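Local atomic coordinates of sialidase domain-containing protein (Dyadobacter fermentans, PDB entry 5HX0), a protein that is of unknown function but has the beta-propeller fold of the sialidase family, and may therefore bind or process a glycan. Residues Cys128-Tyr142 with Tyr207-Ile220. Numbering follows the deposited sequence.
Sequences CLLQLKDGTILCASY and YNRGAMYEGKNGRI
M212, a selenomethionine, lies across the face of the hairpin 128-142, over L130, L138 and A140. Its CB lies 3.8 Å from CD2 of L130, its SE rests 3.9 Å from CD1 of L138, and its CE ends 3.8 Å from CB of A140. The chain stays extended beyond CG (chi2 174°), which lets one slender residue serve three neighbours; A140 is small enough to receive its tip. I220 continues this apolar layer, its CG2 against CD2 of L130 at 3.6 Å and its CD1 meeting L138 CD1 tip to tip.

Polar groups grip the turn end, and a thiol bond and an aromatic pair finish the other. Where the hairpin turns, E214 stretches out with CG anti to the backbone N (chi1 -176°), and OE1 accepts, on its syn lone pair, a hydrogen bond from the backbone N of K133 at 2.8 Å. Waters tie OE1 to the carbonyl of Q131 and OE2 to the backbone N of D134, so a two-oxygen carboxylate suits this turn. Near the hairpin's other end, SG of C128 accepts an almost straight hydrogen bond from the backbone N of G210 (3.4 Å, 170°). Beyond it, Y207 directs its ring edge at a face of Y142, with centroids 5.3 Å apart.

No backbone-to-backbone hydrogen bond joins the segments directly; waters bridge L129 O to M212 N and S141 O to N208 N. The contact thus packs one propeller sheet on the next: strands 123-131 and 137-145 against 213-214 and 220-229, whose W222 touches A140 and M212, while W370 of strand 367-375 lies against C128.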
loop_
_atom_site.group_PDB
_atom_site.type_symbol
_atom_site.label_atom_id
_atom_site.label_comp_id
_atom_site.label_asym_id
_atom_site.label_seq_id
_atom_site.Cartn_x
_atom_site.Cartn_y
_atom_site.Cartn_z
ATOM N N CYS A 128 12.567 -5.458 -9.166
ATOM C CA CYS A 128 13.786 -6.118 -9.609
ATOM C C CYS A 128 14.798 -6.119 -8.466
ATOM O O CYS A 128 15.357 -5.075 -8.137
ATOM C CB CYS A 128 14.325 -5.401 -10.855
ATOM S SG CYS A 128 13.262 -5.790 -12.266
ATOM N N LEU A 129 15.028 -7.285 -7.876
ATOM C CA LEU A 129 15.936 -7.447 -6.745
ATOM C C LEU A 129 17.384 -7.628 -7.210
ATOM O O LEU A 129 17.662 -8.361 -8.169
ATOM C CB LEU A 129 15.515 -8.663 -5.911
ATOM C CG LEU A 129 14.118 -8.668 -5.277
ATOM C CD1 LEU A 129 13.834 -10.003 -4.539
ATOM C CD2 LEU A 129 13.986 -7.498 -4.304
ATOM N N LEU A 130 18.310 -6.967 -6.515
ATOM C CA LEU A 130 19.742 -7.265 -6.628
ATOM C C LEU A 130 20.285 -7.491 -5.223
ATOM O O LEU A 130 20.112 -6.632 -4.356
ATOM C CB LEU A 130 20.528 -6.126 -7.284
ATOM C CG LEU A 130 22.058 -6.379 -7.337
ATOM C CD1 LEU A 130 22.401 -7.555 -8.287
ATOM C CD2 LEU A 130 22.813 -5.122 -7.760
ATOM N N GLN A 131 20.932 -8.627 -4.988
ATOM C CA GLN A 131 21.604 -8.861 -3.714
ATOM C C GLN A 131 23.108 -8.697 -3.910
ATOM O O GLN A 131 23.701 -9.420 -4.711
ATOM C CB GLN A 131 21.300 -10.248 -3.157
ATOM C CG GLN A 131 22.019 -10.511 -1.829
ATOM C CD GLN A 131 21.638 -11.838 -1.230
ATOM O OE1 GLN A 131 21.090 -11.891 -0.134
ATOM N NE2 GLN A 131 21.890 -12.918 -1.965
ATOM N N LEU A 132 23.713 -7.748 -3.183
ATOM C CA LEU A 132 25.159 -7.563 -3.227
ATOM C C LEU A 132 25.873 -8.649 -2.423
ATOM O O LEU A 132 25.297 -9.273 -1.530
ATOM C CB LEU A 132 25.558 -6.189 -2.670
ATOM C CG LEU A 132 24.858 -4.993 -3.332
ATOM C CD1 LEU A 132 25.520 -3.673 -2.917
ATOM C CD2 LEU A 132 24.868 -5.141 -4.851
ATOM N N LYS A 133 27.159 -8.850 -2.735
ATOM C CA LYS A 133 27.948 -9.825 -1.979
ATOM C C LYS A 133 27.936 -9.524 -0.486
ATOM O O LYS A 133 28.004 -10.450 0.334
ATOM C CB LYS A 133 29.392 -9.847 -2.483
ATOM C CG LYS A 133 29.528 -10.092 -3.966
ATOM C CD LYS A 133 29.276 -11.503 -4.299
ATOM C CE LYS A 133 29.832 -11.800 -5.687
ATOM N NZ LYS A 133 29.389 -13.144 -6.132
ATOM N N ASP A 134 27.819 -8.252 -0.110
ATOM C CA ASP A 134 27.817 -7.914 1.310
ATOM C C ASP A 134 26.433 -8.046 1.930
ATOM O O ASP A 134 26.258 -7.721 3.104
ATOM C CB ASP A 134 28.384 -6.498 1.536
ATOM C CG ASP A 134 27.470 -5.384 1.034
ATOM O OD1 ASP A 134 26.282 -5.630 0.751
ATOM O OD2 ASP A 134 27.952 -4.234 0.943
ATOM N N GLY A 135 25.451 -8.509 1.176
ATOM C CA GLY A 135 24.138 -8.781 1.713
ATOM C C GLY A 135 23.129 -7.673 1.528
ATOM O O GLY A 135 21.931 -7.915 1.736
ATOM N N THR A 136 23.568 -6.467 1.152
ATOM C CA THR A 136 22.637 -5.403 0.784
ATOM C C THR A 136 21.685 -5.874 -0.310
ATOM O O THR A 136 22.089 -6.580 -1.237
ATOM C CB THR A 136 23.422 -4.192 0.290
ATOM O OG1 THR A 136 24.308 -3.751 1.333
ATOM C CG2 THR A 136 22.484 -3.054 -0.118
ATOM N N ILE A 137 20.416 -5.474 -0.220
ATOM C CA ILE A 137 19.444 -5.792 -1.270
ATOM C C ILE A 137 18.880 -4.500 -1.829
ATOM O O ILE A 137 18.430 -3.635 -1.069
ATOM C CB ILE A 137 18.309 -6.696 -0.759
ATOM C CG1 ILE A 137 18.870 -8.009 -0.199
ATOM C CG2 ILE A 137 17.282 -6.978 -1.898
ATOM C CD1 ILE A 137 17.852 -8.787 0.656
ATOM N N LEU A 138 18.923 -4.368 -3.154
ATOM C CA LEU A 138 18.263 -3.288 -3.875
ATOM C C LEU A 138 17.003 -3.843 -4.519
ATOM O O LEU A 138 17.013 -4.966 -5.026
ATOM C CB LEU A 138 19.161 -2.716 -4.964
ATOM C CG LEU A 138 20.553 -2.215 -4.566
ATOM C CD1 LEU A 138 21.302 -1.735 -5.801
ATOM C CD2 LEU A 138 20.396 -1.082 -3.591
ATOM N N CYS A 139 15.926 -3.052 -4.511
ATOM C CA CYS A 139 14.678 -3.442 -5.172
ATOM C C CYS A 139 14.245 -2.281 -6.065
ATOM O O CYS A 139 13.668 -1.303 -5.585
ATOM C CB CYS A 139 13.590 -3.809 -4.155
ATOM S SG CYS A 139 12.047 -4.338 -4.943
ATOM N N ALA A 140 14.524 -2.393 -7.361
ATOM C CA ALA A 140 14.144 -1.360 -8.314
ATOM C C ALA A 140 12.685 -1.527 -8.716
ATOM O O ALA A 140 12.151 -2.645 -8.781
ATOM C CB ALA A 140 15.035 -1.420 -9.556
ATOM N N SER A 141 12.028 -0.401 -8.966
ATOM C CA SER A 141 10.633 -0.444 -9.405
ATOM C C SER A 141 10.369 0.792 -10.262
ATOM O O SER A 141 11.285 1.573 -10.557
ATOM C CB SER A 141 9.700 -0.532 -8.186
ATOM O OG SER A 141 8.340 -0.617 -8.586
ATOM N N TYR A 142 9.107 0.975 -10.643
ATOM C CA TYR A 142 8.639 2.189 -11.302
ATOM C C TYR A 142 7.127 2.232 -11.143
ATOM O O TYR A 142 6.510 1.246 -10.743
ATOM C CB TYR A 142 9.062 2.262 -12.774
ATOM C CG TYR A 142 8.757 1.038 -13.638
ATOM C CD1 TYR A 142 7.575 0.970 -14.365
ATOM C CD2 TYR A 142 9.678 -0.008 -13.769
ATOM C CE1 TYR A 142 7.295 -0.105 -15.190
ATOM C CE2 TYR A 142 9.395 -1.108 -14.597
ATOM C CZ TYR A 142 8.194 -1.138 -15.295
ATOM O OH TYR A 142 7.868 -2.195 -16.120
ATOM N N TYR A 207 14.576 3.946 -15.129
ATOM C CA TYR A 207 13.843 2.765 -14.658
ATOM C C TYR A 207 14.133 1.631 -15.635
ATOM O O TYR A 207 14.553 1.870 -16.771
ATOM C CB TYR A 207 12.319 3.022 -14.612
ATOM C CG TYR A 207 11.800 3.199 -16.023
ATOM C CD1 TYR A 207 11.921 4.422 -16.661
ATOM C CD2 TYR A 207 11.290 2.108 -16.761
ATOM C CE1 TYR A 207 11.525 4.588 -17.975
ATOM C CE2 TYR A 207 10.897 2.262 -18.075
ATOM C CZ TYR A 207 11.021 3.509 -18.684
ATOM O OH TYR A 207 10.656 3.695 -20.003
ATOM N N ASN A 208 13.863 0.401 -15.207
ATOM C CA ASN A 208 13.707 -0.685 -16.173
ATOM C C ASN A 208 13.133 -1.906 -15.466
ATOM O O ASN A 208 13.037 -1.954 -14.236
ATOM C CB ASN A 208 15.024 -1.070 -16.864
ATOM C CG ASN A 208 14.802 -1.483 -18.311
ATOM O OD1 ASN A 208 13.657 -1.686 -18.728
ATOM N ND2 ASN A 208 15.887 -1.620 -19.072
ATOM N N ARG A 209 12.763 -2.902 -16.268
ATOM C CA ARG A 209 12.691 -4.272 -15.784
ATOM C C ARG A 209 13.922 -5.001 -16.302
ATOM O O ARG A 209 14.199 -4.970 -17.506
ATOM C CB ARG A 209 11.411 -4.999 -16.231
ATOM C CG ARG A 209 11.259 -6.426 -15.612
ATOM C CD ARG A 209 12.098 -7.503 -16.364
ATOM N NE ARG A 209 11.907 -8.843 -15.809
ATOM C CZ ARG A 209 12.597 -9.921 -16.177
ATOM N NH1 ARG A 209 12.305 -11.102 -15.626
ATOM N NH2 ARG A 209 13.591 -9.830 -17.072
ATOM N N GLY A 210 14.631 -5.670 -15.406
ATOM C CA GLY A 210 15.819 -6.426 -15.772
ATOM C C GLY A 210 16.772 -6.503 -14.600
ATOM O O GLY A 210 16.642 -5.781 -13.615
ATOM N N ALA A 211 17.741 -7.410 -14.719
ATOM C CA ALA A 211 18.716 -7.604 -13.657
ATOM C C ALA A 211 19.827 -6.561 -13.732
ATOM O O ALA A 211 20.360 -6.271 -14.816
ATOM C CB ALA A 211 19.323 -9.009 -13.725
HETATM N N MSE A 212 20.163 -5.998 -12.570
HETATM C CA MSE A 212 21.400 -5.265 -12.367
HETATM C C MSE A 212 22.503 -6.287 -12.188
HETATM O O MSE A 212 22.216 -7.475 -12.065
HETATM C CB MSE A 212 21.311 -4.368 -11.126
HETATM C CG MSE A 212 20.190 -3.368 -11.165
HETATM SE SE MSE A 212 20.118 -2.461 -9.435
HETATM C CE MSE A 212 18.838 -1.066 -9.849
ATOM N N TYR A 213 23.763 -5.843 -12.139
ATOM C CA TYR A 213 24.850 -6.782 -11.882
ATOM C C TYR A 213 25.930 -6.076 -11.071
ATOM O O TYR A 213 26.276 -4.923 -11.344
ATOM C CB TYR A 213 25.412 -7.354 -13.200
ATOM C CG TYR A 213 26.312 -8.552 -13.002
ATOM C CD1 TYR A 213 27.684 -8.386 -12.796
ATOM C CD2 TYR A 213 25.794 -9.839 -12.995
ATOM C CE1 TYR A 213 28.508 -9.473 -12.601
ATOM C CE2 TYR A 213 26.616 -10.943 -12.806
ATOM C CZ TYR A 213 27.966 -10.747 -12.603
ATOM O OH TYR A 213 28.800 -11.821 -12.410
ATOM N N GLU A 214 26.429 -6.753 -10.045
ATOM C CA GLU A 214 27.519 -6.205 -9.242
ATOM C C GLU A 214 28.834 -6.626 -9.902
ATOM O O GLU A 214 29.177 -7.807 -9.915
ATOM C CB GLU A 214 27.417 -6.695 -7.798
ATOM C CG GLU A 214 28.482 -6.075 -6.875
ATOM C CD GLU A 214 28.463 -6.654 -5.458
ATOM O OE1 GLU A 214 27.797 -7.688 -5.217
ATOM O OE2 GLU A 214 29.130 -6.066 -4.583
ATOM N N GLY A 215 29.562 -5.674 -10.463
ATOM C CA GLY A 215 30.815 -6.013 -11.109
ATOM C C GLY A 215 31.860 -6.483 -10.108
ATOM O O GLY A 215 31.727 -6.321 -8.895
ATOM N N LYS A 216 32.936 -7.078 -10.637
ATOM C CA LYS A 216 33.949 -7.660 -9.757
ATOM C C LYS A 216 34.592 -6.599 -8.868
ATOM O O LYS A 216 35.024 -6.908 -7.753
ATOM C CB LYS A 216 35.015 -8.411 -10.574
ATOM N N ASN A 217 34.624 -5.345 -9.310
ATOM C CA ASN A 217 35.188 -4.284 -8.492
ATOM C C ASN A 217 34.172 -3.655 -7.547
ATOM O O ASN A 217 34.480 -2.644 -6.915
ATOM C CB ASN A 217 35.818 -3.203 -9.375
ATOM C CG ASN A 217 34.827 -2.577 -10.334
ATOM O OD1 ASN A 217 33.622 -2.799 -10.230
ATOM N ND2 ASN A 217 35.335 -1.787 -11.280
ATOM N N GLY A 218 32.973 -4.228 -7.434
ATOM C CA GLY A 218 31.954 -3.709 -6.537
ATOM C C GLY A 218 31.059 -2.637 -7.136
ATOM O O GLY A 218 30.084 -2.226 -6.492
ATOM N N ARG A 219 31.369 -2.164 -8.334
ATOM C CA ARG A 219 30.502 -1.223 -9.024
ATOM C C ARG A 219 29.225 -1.937 -9.489
ATOM O O ARG A 219 29.256 -3.117 -9.838
ATOM C CB ARG A 219 31.299 -0.627 -10.177
ATOM C CG ARG A 219 30.584 -0.228 -11.401
ATOM C CD ARG A 219 31.624 0.381 -12.369
ATOM N NE ARG A 219 32.245 1.602 -11.843
ATOM C CZ ARG A 219 32.886 2.501 -12.591
ATOM N NH1 ARG A 219 32.995 2.323 -13.901
ATOM N NH2 ARG A 219 33.412 3.581 -12.029
ATOM N N ILE A 220 28.087 -1.239 -9.449
ATOM C CA ILE A 220 26.807 -1.833 -9.859
ATOM C C ILE A 220 26.437 -1.315 -11.240
ATOM O O ILE A 220 26.371 -0.099 -11.456
ATOM C CB ILE A 220 25.677 -1.520 -8.867
ATOM C CG1 ILE A 220 26.088 -1.901 -7.446
ATOM C CG2 ILE A 220 24.400 -2.303 -9.287
ATOM C CD1 ILE A 220 25.046 -1.542 -6.449
HETATM O O HOH W 1 18.659 -6.856 -10.348
HETATM O O HOH W 2 25.964 -9.441 -6.267
HETATM O O HOH W 3 28.981 -6.202 -1.853
HETATM O O HOH W 4 13.159 0.354 -12.309
#